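Local structure of succinate dehydrogenase (Membrane anchor subunit) (Mycolicibacterium smegmatis, 7D6V) at residues 119-124 against 150-155. The protein forms the membrane anchor of a mycobacterial succinate dehydrogenase, carries a membrane-embedded Rieske-type iron-sulfur cluster and probably helps pass electrons to quinone. Sequence-based numbering, arbitrary orientation.
With PEV ((1S)-2-{[(2-aminoethoxy)(hydroxy)phosphoryl]oxy}-1-[(palmitoyloxy)methyl]ethyl stearate), chain I; FES (Fe2/s2 (inorganic) cluster), chain J.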
ATOM      1  N   LYS C 119      -7.460  25.154  11.848  1.00 11.91           N
ATOM      2  CA  LYS C 119      -8.256  24.285  10.988  1.00 11.91           C
ATOM      3  C   LYS C 119      -9.722  24.687  11.012  1.00 11.91           C
ATOM      4  O   LYS C 119     -10.352  24.869   9.959  1.00 11.91           O
ATOM      5  CB  LYS C 119      -8.107  22.833  11.434  1.00 11.91           C
ATOM      6  CG  LYS C 119      -8.924  21.863  10.611  1.00 11.91           C
ATOM      7  CD  LYS C 119      -8.827  20.450  11.135  1.00 11.91           C
ATOM      8  CE  LYS C 119     -10.026  20.104  11.982  1.00 11.91           C
ATOM      9  NZ  LYS C 119     -11.231  19.893  11.138  1.00 11.91           N
ATOM     10  N   ALA C 120     -10.272  24.853  12.216  1.00 11.94           N
ATOM     11  CA  ALA C 120     -11.694  25.119  12.371  1.00 11.94           C
ATOM     12  C   ALA C 120     -12.105  26.385  11.632  1.00 11.94           C
ATOM     13  O   ALA C 120     -13.037  26.364  10.823  1.00 11.94           O
ATOM     14  CB  ALA C 120     -12.049  25.217  13.853  1.00 11.94           C
ATOM     15  N   TYR C 121     -11.404  27.497  11.866  1.00 12.66           N
ATOM     16  CA  TYR C 121     -11.880  28.713  11.224  1.00 12.66           C
ATOM     17  C   TYR C 121     -11.381  28.878   9.793  1.00 12.66           C
ATOM     18  O   TYR C 121     -12.069  29.530   9.013  1.00 12.66           O
ATOM     19  CB  TYR C 121     -11.575  29.973  12.051  1.00 12.66           C
ATOM     20  CG  TYR C 121     -10.138  30.306  12.381  1.00 12.66           C
ATOM     21  CD1 TYR C 121      -9.681  30.243  13.688  1.00 12.66           C
ATOM     22  CD2 TYR C 121      -9.254  30.724  11.399  1.00 12.66           C
ATOM     23  CE1 TYR C 121      -8.383  30.564  14.004  1.00 12.66           C
ATOM     24  CE2 TYR C 121      -7.951  31.042  11.705  1.00 12.66           C
ATOM     25  CZ  TYR C 121      -7.522  30.960  13.009  1.00 12.66           C
ATOM     26  OH  TYR C 121      -6.225  31.280  13.321  1.00 12.66           O
ATOM     27  N   TYR C 122     -10.262  28.261   9.400  1.00 12.31           N
ATOM     28  CA  TYR C 122      -9.912  28.243   7.984  1.00 12.31           C
ATOM     29  C   TYR C 122     -10.979  27.518   7.179  1.00 12.31           C
ATOM     30  O   TYR C 122     -11.266  27.890   6.038  1.00 12.31           O
ATOM     31  CB  TYR C 122      -8.553  27.577   7.767  1.00 12.31           C
ATOM     32  CG  TYR C 122      -7.359  28.406   8.166  1.00 12.31           C
ATOM     33  CD1 TYR C 122      -7.409  29.790   8.150  1.00 12.31           C
ATOM     34  CD2 TYR C 122      -6.173  27.801   8.549  1.00 12.31           C
ATOM     35  CE1 TYR C 122      -6.319  30.542   8.518  1.00 12.31           C
ATOM     36  CE2 TYR C 122      -5.081  28.543   8.917  1.00 12.31           C
ATOM     37  CZ  TYR C 122      -5.157  29.913   8.900  1.00 12.31           C
ATOM     38  OH  TYR C 122      -4.063  30.656   9.266  1.00 12.31           O
ATOM     39  N   ARG C 123     -11.570  26.467   7.753  1.00 12.44           N
ATOM     40  CA  ARG C 123     -12.691  25.813   7.088  1.00 12.44           C
ATOM     41  C   ARG C 123     -13.953  26.666   7.147  1.00 12.44           C
ATOM     42  O   ARG C 123     -14.635  26.850   6.134  1.00 12.44           O
ATOM     43  CB  ARG C 123     -12.942  24.442   7.712  1.00 12.44           C
ATOM     44  CG  ARG C 123     -11.943  23.382   7.316  1.00 12.44           C
ATOM     45  CD  ARG C 123     -12.606  22.029   7.264  1.00 12.44           C
ATOM     46  NE  ARG C 123     -11.645  20.935   7.272  1.00 12.44           N
ATOM     47  CZ  ARG C 123     -11.972  19.662   7.084  1.00 12.44           C
ATOM     48  NH1 ARG C 123     -13.234  19.329   6.870  1.00 12.44           N
ATOM     49  NH2 ARG C 123     -11.037  18.725   7.106  1.00 12.44           N
ATOM     50  N   SER C 124     -14.277  27.206   8.323  1.00 13.70           N
ATOM     51  CA  SER C 124     -15.602  27.767   8.565  1.00 13.70           C
ATOM     52  C   SER C 124     -15.747  29.214   8.104  1.00 13.70           C
ATOM     53  O   SER C 124     -16.728  29.554   7.438  1.00 13.70           O
ATOM     54  CB  SER C 124     -15.942  27.663  10.053  1.00 13.70           C
ATOM     55  OG  SER C 124     -15.888  26.321  10.491  1.00 13.70           O
ATOM     56  N   ILE C 150       1.744  34.388   8.279  1.00 15.48           N
ATOM     57  CA  ILE C 150       3.041  33.839   8.659  1.00 15.48           C
ATOM     58  C   ILE C 150       3.264  33.959  10.161  1.00 15.48           C
ATOM     59  O   ILE C 150       4.109  33.252  10.719  1.00 15.48           O
ATOM     60  CB  ILE C 150       4.174  34.528   7.868  1.00 15.48           C
ATOM     61  CG1 ILE C 150       5.492  33.760   7.985  1.00 15.48           C
ATOM     62  CG2 ILE C 150       4.386  35.940   8.355  1.00 15.48           C
ATOM     63  CD1 ILE C 150       5.497  32.432   7.296  1.00 15.48           C
ATOM     64  N   LEU C 151       2.506  34.824  10.836  1.00 15.06           N
ATOM     65  CA  LEU C 151       2.663  35.045  12.266  1.00 15.06           C
ATOM     66  C   LEU C 151       2.076  33.924  13.109  1.00 15.06           C
ATOM     67  O   LEU C 151       2.225  33.955  14.332  1.00 15.06           O
ATOM     68  CB  LEU C 151       2.021  36.371  12.665  1.00 15.06           C
ATOM     69  CG  LEU C 151       2.678  37.640  12.124  1.00 15.06           C
ATOM     70  CD1 LEU C 151       1.848  38.858  12.473  1.00 15.06           C
ATOM     71  CD2 LEU C 151       4.088  37.786  12.656  1.00 15.06           C
ATOM     72  N   GLN C 152       1.414  32.943  12.499  1.00 13.78           N
ATOM     73  CA  GLN C 152       0.901  31.806  13.251  1.00 13.78           C
ATOM     74  C   GLN C 152       2.006  30.897  13.765  1.00 13.78           C
ATOM     75  O   GLN C 152       1.715  29.974  14.533  1.00 13.78           O
ATOM     76  CB  GLN C 152      -0.067  30.997  12.391  1.00 13.78           C
ATOM     77  CG  GLN C 152      -1.136  31.825  11.711  1.00 13.78           C
ATOM     78  CD  GLN C 152      -2.423  31.859  12.496  1.00 13.78           C
ATOM     79  OE1 GLN C 152      -2.413  31.797  13.721  1.00 13.78           O
ATOM     80  NE2 GLN C 152      -3.542  31.964  11.794  1.00 13.78           N
ATOM     81  N   ASN C 153       3.251  31.129  13.362  1.00 13.64           N
ATOM     82  CA  ASN C 153       4.379  30.289  13.736  1.00 13.64           C
ATOM     83  C   ASN C 153       4.959  30.629  15.101  1.00 13.64           C
ATOM     84  O   ASN C 153       5.899  29.958  15.536  1.00 13.64           O
ATOM     85  CB  ASN C 153       5.474  30.389  12.673  1.00 13.64           C
ATOM     86  CG  ASN C 153       5.057  29.788  11.351  1.00 13.64           C
ATOM     87  OD1 ASN C 153       4.938  28.572  11.220  1.00 13.64           O
ATOM     88  ND2 ASN C 153       4.834  30.637  10.360  1.00 13.64           N
ATOM     89  N   ILE C 154       4.431  31.638  15.785  1.00 12.74           N
ATOM     90  CA  ILE C 154       4.891  31.992  17.120  1.00 12.74           C
ATOM     91  C   ILE C 154       3.984  31.394  18.195  1.00 12.74           C
ATOM     92  O   ILE C 154       3.943  31.892  19.316  1.00 12.74           O
ATOM     93  CB  ILE C 154       5.021  33.512  17.290  1.00 12.74           C
ATOM     94  CG1 ILE C 154       3.667  34.188  17.088  1.00 12.74           C
ATOM     95  CG2 ILE C 154       6.042  34.069  16.325  1.00 12.74           C
ATOM     96  CD1 ILE C 154       3.711  35.685  17.224  1.00 12.74           C
ATOM     97  N   HIS C 155       3.250  30.334  17.859  1.00 11.21           N
ATOM     98  CA  HIS C 155       2.283  29.760  18.784  1.00 11.21           C
ATOM     99  C   HIS C 155       2.934  29.238  20.060  1.00 11.21           C
ATOM    100  O   HIS C 155       2.297  29.234  21.118  1.00 11.21           O
ATOM    101  CB  HIS C 155       1.510  28.645  18.086  1.00 11.21           C
ATOM    102  CG  HIS C 155       0.458  28.017  18.941  1.00 11.21           C
ATOM    103  ND1 HIS C 155      -0.513  28.752  19.583  1.00 11.21           N
ATOM    104  CD2 HIS C 155       0.232  26.726  19.268  1.00 11.21           C
ATOM    105  CE1 HIS C 155      -1.296  27.939  20.266  1.00 11.21           C
ATOM    106  NE2 HIS C 155      -0.867  26.705  20.089  1.00 11.21           N
TER
HETATM  107  C48 PEV I 302     -12.051  30.179  21.792  1.00 18.60           C
HETATM  108  C47 PEV I 302     -11.767  31.634  21.438  1.00 18.60           C
HETATM  109  C46 PEV I 302     -11.015  31.730  20.117  1.00 18.60           C
HETATM  110  C45 PEV I 302     -11.974  31.580  18.943  1.00 18.60           C
HETATM  111  C44 PEV I 302     -11.533  32.411  17.745  1.00 18.60           C
HETATM  112  C43 PEV I 302     -12.227  31.969  16.464  1.00 18.60           C
HETATM  113  C42 PEV I 302     -12.567  33.166  15.592  1.00 18.60           C
HETATM  114  C41 PEV I 302     -11.595  33.288  14.429  1.00 18.60           C
HETATM  115  C40 PEV I 302     -12.194  34.083  13.281  1.00 18.60           C
HETATM  116  C39 PEV I 302     -11.185  35.074  12.729  1.00 18.60           C
HETATM  117  C38 PEV I 302     -10.196  34.360  11.819  1.00 18.60           C
HETATM  118  C37 PEV I 302     -10.711  34.307  10.388  1.00 18.60           C
HETATM  119  C36 PEV I 302      -9.657  34.790   9.409  1.00 18.60           C
HETATM  120  C35 PEV I 302      -8.915  33.618   8.782  1.00 18.60           C
HETATM  121  C34 PEV I 302      -8.392  33.993   7.405  1.00 18.60           C
HETATM  122  C33 PEV I 302      -7.645  35.316   7.448  1.00 18.60           C
HETATM  123  C32 PEV I 302      -7.682  35.996   6.090  1.00 18.60           C
HETATM  124  C31 PEV I 302      -6.450  35.643   5.274  1.00 18.60           C
HETATM  125  O31 PEV I 302      -6.275  34.527   4.925  1.00 18.60           O
HETATM  126  O2  PEV I 302      -5.535  36.636   4.935  1.00 18.60           O
HETATM  127  C2  PEV I 302      -5.515  36.904   3.567  1.00 18.60           C
HETATM  128  C1  PEV I 302      -4.333  36.169   2.952  1.00 18.60           C
HETATM  129  O3P PEV I 302      -4.778  34.920   2.508  1.00 18.60           O
HETATM  130  P   PEV I 302      -4.677  34.568   0.902  1.00 18.60           P
HETATM  131  O1P PEV I 302      -5.845  35.173   0.166  1.00 18.60           O
HETATM  132  O2P PEV I 302      -4.678  33.072   0.719  1.00 18.60           O
HETATM  133  O4P PEV I 302      -3.284  35.212   0.309  1.00 18.60           O
HETATM  134  C4  PEV I 302      -3.353  36.415  -0.400  1.00 18.60           C
HETATM  135  C5  PEV I 302      -2.117  37.243  -0.054  1.00 18.60           C
HETATM  136  N6  PEV I 302      -2.361  38.648  -0.322  1.00 18.60           N
HETATM  137  C3  PEV I 302      -5.380  38.409   3.354  1.00 18.60           C
HETATM  138  O3  PEV I 302      -6.320  39.033   4.181  1.00 18.60           O
HETATM  139  C11 PEV I 302      -5.766  39.749   5.247  1.00 18.60           C
HETATM  140  O11 PEV I 302      -5.048  40.666   5.037  1.00 18.60           O
HETATM  141  C12 PEV I 302      -6.074  39.341   6.684  1.00 18.60           C
HETATM  142  C13 PEV I 302      -6.468  40.536   7.547  1.00 18.60           C
HETATM  143  C14 PEV I 302      -7.245  40.113   8.790  1.00 18.60           C
HETATM  144  C15 PEV I 302      -6.566  38.969   9.537  1.00 18.60           C
HETATM  145  C16 PEV I 302      -6.231  39.362  10.972  1.00 18.60           C
HETATM  146  C17 PEV I 302      -6.469  38.249  11.991  1.00 18.60           C
HETATM  147  C18 PEV I 302      -6.936  36.934  11.368  1.00 18.60           C
HETATM  148  C19 PEV I 302      -6.047  35.746  11.735  1.00 18.60           C
HETATM  149  C20 PEV I 302      -4.781  36.147  12.491  1.00 18.60           C
HETATM  150  C21 PEV I 302      -4.184  34.975  13.264  1.00 18.60           C
HETATM  151  C22 PEV I 302      -3.263  35.433  14.391  1.00 18.60           C
HETATM  152  C23 PEV I 302      -1.790  35.483  13.992  1.00 18.60           C
HETATM  153  C24 PEV I 302      -1.096  36.677  14.636  1.00 18.60           C
HETATM  154  C25 PEV I 302      -0.702  36.400  16.083  1.00 18.60           C
HETATM  155  C26 PEV I 302      -1.341  37.396  17.047  1.00 18.60           C
HETATM  156 FE1  FES J 303      -3.764  23.773  19.983  1.00 12.80          FE
HETATM  157 FE2  FES J 303      -1.377  24.415  21.045  1.00 12.80          FE
HETATM  158  S1  FES J 303      -1.776  23.481  19.094  1.00 12.80           S
HETATM  159  S2  FES J 303      -3.359  24.636  21.964  1.00 12.80           S
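Tyr121 and Tyr122 on helix 115-124 meet Gln152 on the 3-10 turn 151-153, which leads into helix 155-175. The contact lies in the membrane anchor, between the phospholipid site and the Rieske-type cluster. It is small and buried, and one amide nitrogen carries it. Gln152 NE2 donates to Tyr121 OH at 3.2 Å and to Tyr122 OH at 2.9 Å. The first bond is nearly straight (159°) and lies close to the amide plane. The second is shorter but more bent (133°), with the hydroxyl tilted from that plane. The two rings are turned differently to the amide. That of Tyr121 is 20° from its plane and receives NE2 at its edge, whereas that of Tyr122 stands almost perpendicular. Gln152 bends at chi2, which turns its amide to meet both hydroxyls.

Both hydroxyls have further partners in the same chain. Tyr121 OH has its strongest partner in Leu112 O, and Tyr122 OH also bonds to Glu144 OE1. The buried amide nitrogen thus joins a wider polar network. Acyl chains of the phosphatidylethanolamine run beside it. PEV C38 lies over one face of the Tyr121 ring, while PEV C21 lies beside Gln152 NE2.

Two further side chains bond within their own segments. Ser124 OG bonds back to Ala120 O at 2.9 Å, and the same carbonyl takes the Ser124 backbone N-H. Asn153 ND2 donates to Ile150 O at 2.7 Å. Ile150, Leu151 and Ile154 also touch ubiquinone-1, so segment 150-155 borders lipid, quinone and cluster. His155 ND1 is hydrogen-bonded to Thr113 OG1, and the other ring nitrogen, NE2, coordinates the iron atom FE2 of the cluster at 2.5 Å, in the ring plane.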